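Local coordinates for protein induced by osmotic stress (Scheffersomyces stipitis, PDB 5YWN) that binds NADP and probably reduces ketones, haloketones among them, to alcohols, as a member of the dihydroflavonol-4-reductase subfamily of the NAD(P)-dependent epimerase/dehydratase family, at residues V190-I195 with R239-A244; E257-S262 with K309-E314. The protein carries 1 engineered substitution. All coordinates share one frame; numbering follows the deposited sequence.

In the fold
Both contacts lie at the edge of the seven-stranded parallel Rossmann sheet where strands 186-192 and 258-261 are neighbours. Contact 1 is the deeper, its centre about 6 Å from the centre of the chain; it sets helix 238-250 against strands 186-192 and 194-196 and reaches the nicotinamide end of NADP. Contact 2, centred about 14 Å from the chain centre, lays the end of helix 305-311 on the outermost strand 258-261. Aliphatic packing carries both, but contact 1 adds a backbone bond to the cofactor, whereas contact 2 ends in a partly exposed glutamate. Backbone bonds from N191 to L259 and L261 tie them together.

Contact 1: residues V190-I195 with R239-A244; sequences VNPVYI and RDVAKA. With NAP (NADP nicotinamide-adenine-dinucleotide phosphate), chain B.
On one face of the NADP nicotinamide I195 covers the carboxamide and P192 stands, farther off, over the ring, while V241 meets both from the helix; neither segment packs on the opposite face. The carboxamide, nearly coplanar with its ring, has I195 CG1 above its carbon C7N at 3.4 Å. Beyond the C4N rim and above the ring plane, on the same side, V193 O comes within 3.4 Å of C4N. This is the Rossmann fold of an extended short-chain dehydrogenase, with residues 239-244 of helix 238-250 running antiparallel (166°) to strand residues 190-192. I195 N donates to NADP O7N from above the carboxamide plane (3.2 Å, 152° at the hydrogen). An extended chi2 (178°) carries I195 CD1 over the amide, tightly against N7N (3.2 Å) and to V241 CG2 (4.1 Å). An alanine at I195 would probably open a gap between the carboxamide and V241, leaving V241 CG2 without its partner and one face of the amide less firmly held. P192 crosses V241 at about a right angle, CG against CG1. V190 CG1, anti to the backbone N, meets V241 CG1 (4.2 Å) and A244 CB, while V190 CG2 lies 4.2 Å from A244 O.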
# COMPACT_ATOMS: atom_id res chain seq x y z
N VAL A 190 -1.14 -1.59 8.71
CA VAL A 190 -0.81 -0.31 8.15
C VAL A 190 -1.94 0.17 7.22
O VAL A 190 -2.33 -0.52 6.34
CB VAL A 190 0.55 -0.34 7.49
CG1 VAL A 190 0.87 0.98 6.84
CG2 VAL A 190 1.61 -0.74 8.47
N ASN A 191 -2.44 1.35 7.46
CA ASN A 191 -3.62 1.88 6.81
C ASN A 191 -3.31 3.18 6.04
O ASN A 191 -3.44 4.26 6.51
CB ASN A 191 -4.77 2.08 7.81
CG ASN A 191 -5.17 0.82 8.52
OD1 ASN A 191 -4.42 0.23 9.19
ND2 ASN A 191 -6.37 0.42 8.33
N PRO A 192 -2.81 3.02 4.83
CA PRO A 192 -2.45 4.17 4.01
C PRO A 192 -3.58 4.83 3.23
O PRO A 192 -4.52 4.22 2.87
CB PRO A 192 -1.41 3.62 3.05
CG PRO A 192 -1.32 2.23 3.33
CD PRO A 192 -2.43 1.80 4.18
N VAL A 193 -3.36 6.09 2.93
CA VAL A 193 -4.07 6.86 1.95
C VAL A 193 -3.45 6.67 0.55
O VAL A 193 -2.74 5.74 0.35
CB VAL A 193 -4.17 8.35 2.34
CG1 VAL A 193 -4.84 8.48 3.67
CG2 VAL A 193 -2.81 9.00 2.34
N TYR A 194 -3.73 7.56 -0.39
CA TYR A 194 -3.13 7.44 -1.70
C TYR A 194 -1.60 7.45 -1.61
O TYR A 194 -1.02 8.28 -0.98
CB TYR A 194 -3.55 8.57 -2.63
CG TYR A 194 -4.93 8.53 -3.15
CD1 TYR A 194 -5.31 7.61 -4.05
CD2 TYR A 194 -5.85 9.43 -2.74
CE1 TYR A 194 -6.56 7.56 -4.54
CE2 TYR A 194 -7.14 9.40 -3.22
CZ TYR A 194 -7.48 8.44 -4.12
OH TYR A 194 -8.72 8.41 -4.64
N ILE A 195 -0.99 6.50 -2.26
CA ILE A 195 0.44 6.35 -2.20
C ILE A 195 1.15 6.88 -3.47
O ILE A 195 0.98 6.37 -4.53
CB ILE A 195 0.85 4.90 -1.94
CG1 ILE A 195 0.17 4.32 -0.70
CG2 ILE A 195 2.35 4.78 -1.88
CD1 ILE A 195 0.52 2.90 -0.45
N ARG A 239 7.83 5.55 0.37
CA ARG A 239 8.93 5.30 1.21
C ARG A 239 8.58 5.38 2.70
O ARG A 239 9.07 4.64 3.48
CB ARG A 239 10.13 6.11 0.83
CG ARG A 239 10.60 5.87 -0.58
CD ARG A 239 11.39 7.02 -1.12
NE ARG A 239 10.56 8.14 -1.50
CZ ARG A 239 11.01 9.24 -2.06
NH1 ARG A 239 12.28 9.39 -2.31
NH2 ARG A 239 10.19 10.19 -2.35
N ASP A 240 7.71 6.31 3.03
CA ASP A 240 7.13 6.39 4.33
C ASP A 240 6.23 5.17 4.69
O ASP A 240 6.28 4.70 5.75
CB ASP A 240 6.43 7.70 4.52
CG ASP A 240 7.37 8.88 4.50
OD1 ASP A 240 8.43 8.77 5.03
OD2 ASP A 240 7.03 9.88 3.95
N VAL A 241 5.44 4.69 3.74
CA VAL A 241 4.64 3.52 3.96
C VAL A 241 5.51 2.30 4.24
O VAL A 241 5.25 1.57 5.15
CB VAL A 241 3.65 3.23 2.85
CG1 VAL A 241 2.84 2.03 3.23
CG2 VAL A 241 2.73 4.39 2.65
N ALA A 242 6.58 2.18 3.49
CA ALA A 242 7.52 1.12 3.70
C ALA A 242 8.19 1.17 5.08
O ALA A 242 8.25 0.21 5.73
CB ALA A 242 8.53 1.06 2.58
N LYS A 243 8.60 2.33 5.50
CA LYS A 243 9.18 2.52 6.79
C LYS A 243 8.19 2.16 7.86
O LYS A 243 8.57 1.62 8.82
CB LYS A 243 9.74 3.91 6.98
CG LYS A 243 10.98 4.18 6.18
CD LYS A 243 11.68 5.47 6.53
CE LYS A 243 11.02 6.68 5.93
NZ LYS A 243 11.80 7.89 6.11
N ALA A 244 6.92 2.46 7.65
CA ALA A 244 5.85 2.09 8.55
C ALA A 244 5.69 0.58 8.70
O ALA A 244 5.47 0.10 9.75
CB ALA A 244 4.54 2.74 8.21
PA NAP B . -0.50 -2.93 -6.92
O1A NAP B . 0.73 -2.14 -7.29
O2A NAP B . -1.45 -3.40 -8.00
O5B NAP B . -0.03 -4.22 -6.07
C5B NAP B . -0.88 -5.36 -5.96
C4B NAP B . -0.04 -6.63 -6.01
O4B NAP B . -0.74 -7.71 -5.39
C3B NAP B . 0.28 -7.04 -7.44
O3B NAP B . 1.69 -7.03 -7.67
C2B NAP B . -0.29 -8.43 -7.62
O2B NAP B . 0.73 -9.35 -7.97
C1B NAP B . -0.93 -8.81 -6.29
N9A NAP B . -2.38 -9.07 -6.47
C8A NAP B . -3.30 -8.17 -6.85
N7A NAP B . -4.53 -8.74 -6.92
C5A NAP B . -4.40 -10.04 -6.59
C6A NAP B . -5.30 -11.21 -6.47
N6A NAP B . -6.63 -11.10 -6.72
N1A NAP B . -4.76 -12.39 -6.10
C2A NAP B . -3.44 -12.52 -5.84
N3A NAP B . -2.57 -11.49 -5.94
C4A NAP B . -2.98 -10.25 -6.30
O3 NAP B . -1.34 -2.08 -5.84
PN NAP B . -0.59 -1.12 -4.80
O1N NAP B . -1.04 0.30 -5.05
O2N NAP B . 0.89 -1.45 -4.82
O5D NAP B . -1.19 -1.59 -3.38
C5D NAP B . -0.41 -2.41 -2.51
C4D NAP B . -1.23 -2.76 -1.27
O4D NAP B . -1.32 -1.62 -0.40
C3D NAP B . -2.64 -3.19 -1.62
O3D NAP B . -2.87 -4.55 -1.24
C2D NAP B . -3.57 -2.25 -0.88
O2D NAP B . -4.44 -2.99 -0.01
C1D NAP B . -2.68 -1.31 -0.08
N1N NAP B . -2.99 0.08 -0.42
C2N NAP B . -2.32 0.69 -1.40
C3N NAP B . -2.59 2.01 -1.74
C7N NAP B . -1.83 2.68 -2.85
O7N NAP B . -2.25 3.74 -3.30
N7N NAP B . -0.73 2.10 -3.31
C4N NAP B . -3.57 2.70 -1.04
C5N NAP B . -4.26 2.05 -0.03
C6N NAP B . -3.94 0.73 0.27
P2B NAP B . 1.09 -9.63 -9.52
O1X NAP B . 1.65 -11.03 -9.51
O2X NAP B . -0.23 -9.48 -10.23
O3X NAP B . 2.10 -8.56 -9.85

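Contact 2: residues E257-S262 with K309-E314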
# COMPACT_ATOMS: atom_id res chain seq x y z
N GLU A 257 -1.61 -2.78 17.00
CA GLU A 257 -1.98 -1.47 16.51
C GLU A 257 -2.37 -1.41 15.04
O GLU A 257 -1.89 -2.13 14.25
CB GLU A 257 -0.88 -0.44 16.79
CG GLU A 257 -0.23 -0.47 18.14
CD GLU A 257 -0.89 0.41 19.16
OE1 GLU A 257 -1.92 0.95 18.86
OE2 GLU A 257 -0.40 0.53 20.27
N ARG A 258 -3.25 -0.46 14.74
CA ARG A 258 -3.51 0.03 13.43
C ARG A 258 -2.81 1.37 13.24
O ARG A 258 -2.86 2.24 14.06
CB ARG A 258 -4.97 0.23 13.15
CG ARG A 258 -5.91 -0.91 13.40
CD ARG A 258 -7.31 -0.41 13.33
NE ARG A 258 -7.90 -0.45 12.03
CZ ARG A 258 -8.91 0.31 11.67
NH1 ARG A 258 -9.40 1.19 12.48
NH2 ARG A 258 -9.42 0.19 10.50
N LEU A 259 -2.13 1.47 12.12
CA LEU A 259 -1.39 2.65 11.81
C LEU A 259 -1.95 3.41 10.63
O LEU A 259 -1.98 2.92 9.56
CB LEU A 259 0.04 2.27 11.55
CG LEU A 259 0.74 1.55 12.64
CD1 LEU A 259 2.12 1.13 12.21
CD2 LEU A 259 0.72 2.40 13.85
N LEU A 260 -2.41 4.61 10.88
CA LEU A 260 -2.98 5.44 9.86
C LEU A 260 -1.86 6.24 9.21
O LEU A 260 -1.26 7.04 9.84
CB LEU A 260 -3.99 6.39 10.47
CG LEU A 260 -4.67 7.53 9.72
CD1 LEU A 260 -5.42 7.07 8.50
CD2 LEU A 260 -5.57 8.37 10.60
N LEU A 261 -1.60 5.98 7.95
CA LEU A 261 -0.51 6.60 7.23
C LEU A 261 -1.01 7.62 6.25
O LEU A 261 -1.36 7.31 5.16
CB LEU A 261 0.35 5.54 6.55
CG LEU A 261 1.52 4.89 7.26
CD1 LEU A 261 2.76 5.77 7.20
CD2 LEU A 261 1.17 4.60 8.70
N SER A 262 -1.08 8.84 6.72
CA SER A 262 -1.64 9.96 6.01
C SER A 262 -0.86 11.26 6.25
O SER A 262 -0.56 11.57 7.34
CB SER A 262 -3.08 10.13 6.46
OG SER A 262 -3.71 11.05 5.69
N LYS A 309 3.67 9.05 16.83
CA LYS A 309 4.44 8.72 18.01
C LYS A 309 5.07 7.34 17.93
O LYS A 309 6.17 7.19 18.26
CB LYS A 309 3.56 8.80 19.24
CG LYS A 309 4.24 8.46 20.55
CD LYS A 309 5.17 9.54 20.98
CE LYS A 309 5.30 9.63 22.49
NZ LYS A 309 6.22 10.71 22.82
N ILE A 310 4.34 6.35 17.49
CA ILE A 310 4.88 5.05 17.32
C ILE A 310 5.97 5.01 16.23
O ILE A 310 6.99 4.47 16.44
CB ILE A 310 3.78 4.02 17.04
CG1 ILE A 310 2.93 3.79 18.26
CG2 ILE A 310 4.36 2.69 16.62
CD1 ILE A 310 1.70 3.06 17.96
N LEU A 311 5.69 5.58 15.09
CA LEU A 311 6.65 5.61 14.01
C LEU A 311 7.92 6.39 14.31
O LEU A 311 8.96 5.93 14.03
CB LEU A 311 6.03 6.09 12.71
CG LEU A 311 4.94 5.27 12.03
CD1 LEU A 311 4.50 6.02 10.81
CD2 LEU A 311 5.42 3.89 11.72
N GLY A 312 7.79 7.57 14.87
CA GLY A 312 8.91 8.37 15.26
C GLY A 312 9.81 8.92 14.16
O GLY A 312 10.93 9.19 14.40
N PHE A 313 9.29 9.07 12.96
CA PHE A 313 9.98 9.75 11.90
C PHE A 313 9.09 10.74 11.18
O PHE A 313 7.93 10.67 11.26
CB PHE A 313 10.66 8.80 10.92
CG PHE A 313 9.72 7.87 10.24
CD1 PHE A 313 9.07 8.25 9.11
CD2 PHE A 313 9.52 6.61 10.73
CE1 PHE A 313 8.20 7.41 8.49
CE2 PHE A 313 8.66 5.76 10.11
CZ PHE A 313 8.00 6.15 8.98
N GLU A 314 9.70 11.67 10.49
CA GLU A 314 9.03 12.66 9.70
C GLU A 314 8.78 12.19 8.26
O GLU A 314 9.57 11.47 7.71
CB GLU A 314 9.81 13.96 9.70
CG GLU A 314 9.81 14.72 11.00
CD GLU A 314 8.44 15.09 11.50
OE1 GLU A 314 7.51 15.33 10.74
OE2 GLU A 314 8.32 15.15 12.70
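L261 and L311 reach toward each other tip to tip at the buried end of the contact, where L311 CD1 lies 4.0 Å from L261 CD1 and 4.2 Å from L261 CD2. Both methyls of L261 thus bear on a single methyl of the helix. L261 does not leave its backbone aimed at the helix; a chi2 of -81°, unlike the extended forms of L259 and L311, helps bring CD1 into the meeting. L261 also packs on A244 and V190, while L311 lies on A247, so the two leucines fill the corner between the sheet, helix 238-250 and helix 305-311. L259 takes the middle place and divides its branches: CD1 faces L311 CD2 at 4.3 Å, and CD2 faces I310 CD1 at 4.3 Å. The strand is the outermost of the parallel Rossmann sheet on this side, and the last turn of helix 305-311 covers it before G312, with a positive phi of 66°, takes the chain out of the helix. No hydrogen bond joins the two segments, although T307, one turn back in the same helix, bonds to L260 N through its hydroxyl. Toward solvent the burial lessens and the contact changes character, though the atoms stay close. E257 is partly exposed, as is I310, and bends at chi2 (-91°), which brings E257 CD to 3.9 Å from I310 CD1; that methyl stands over the face of the carboxylate. This is van der Waals contact of a hydrocarbon with a carboxylate that is probably charged; E257 OE1 also makes a long, weak ion pair with K306 NZ.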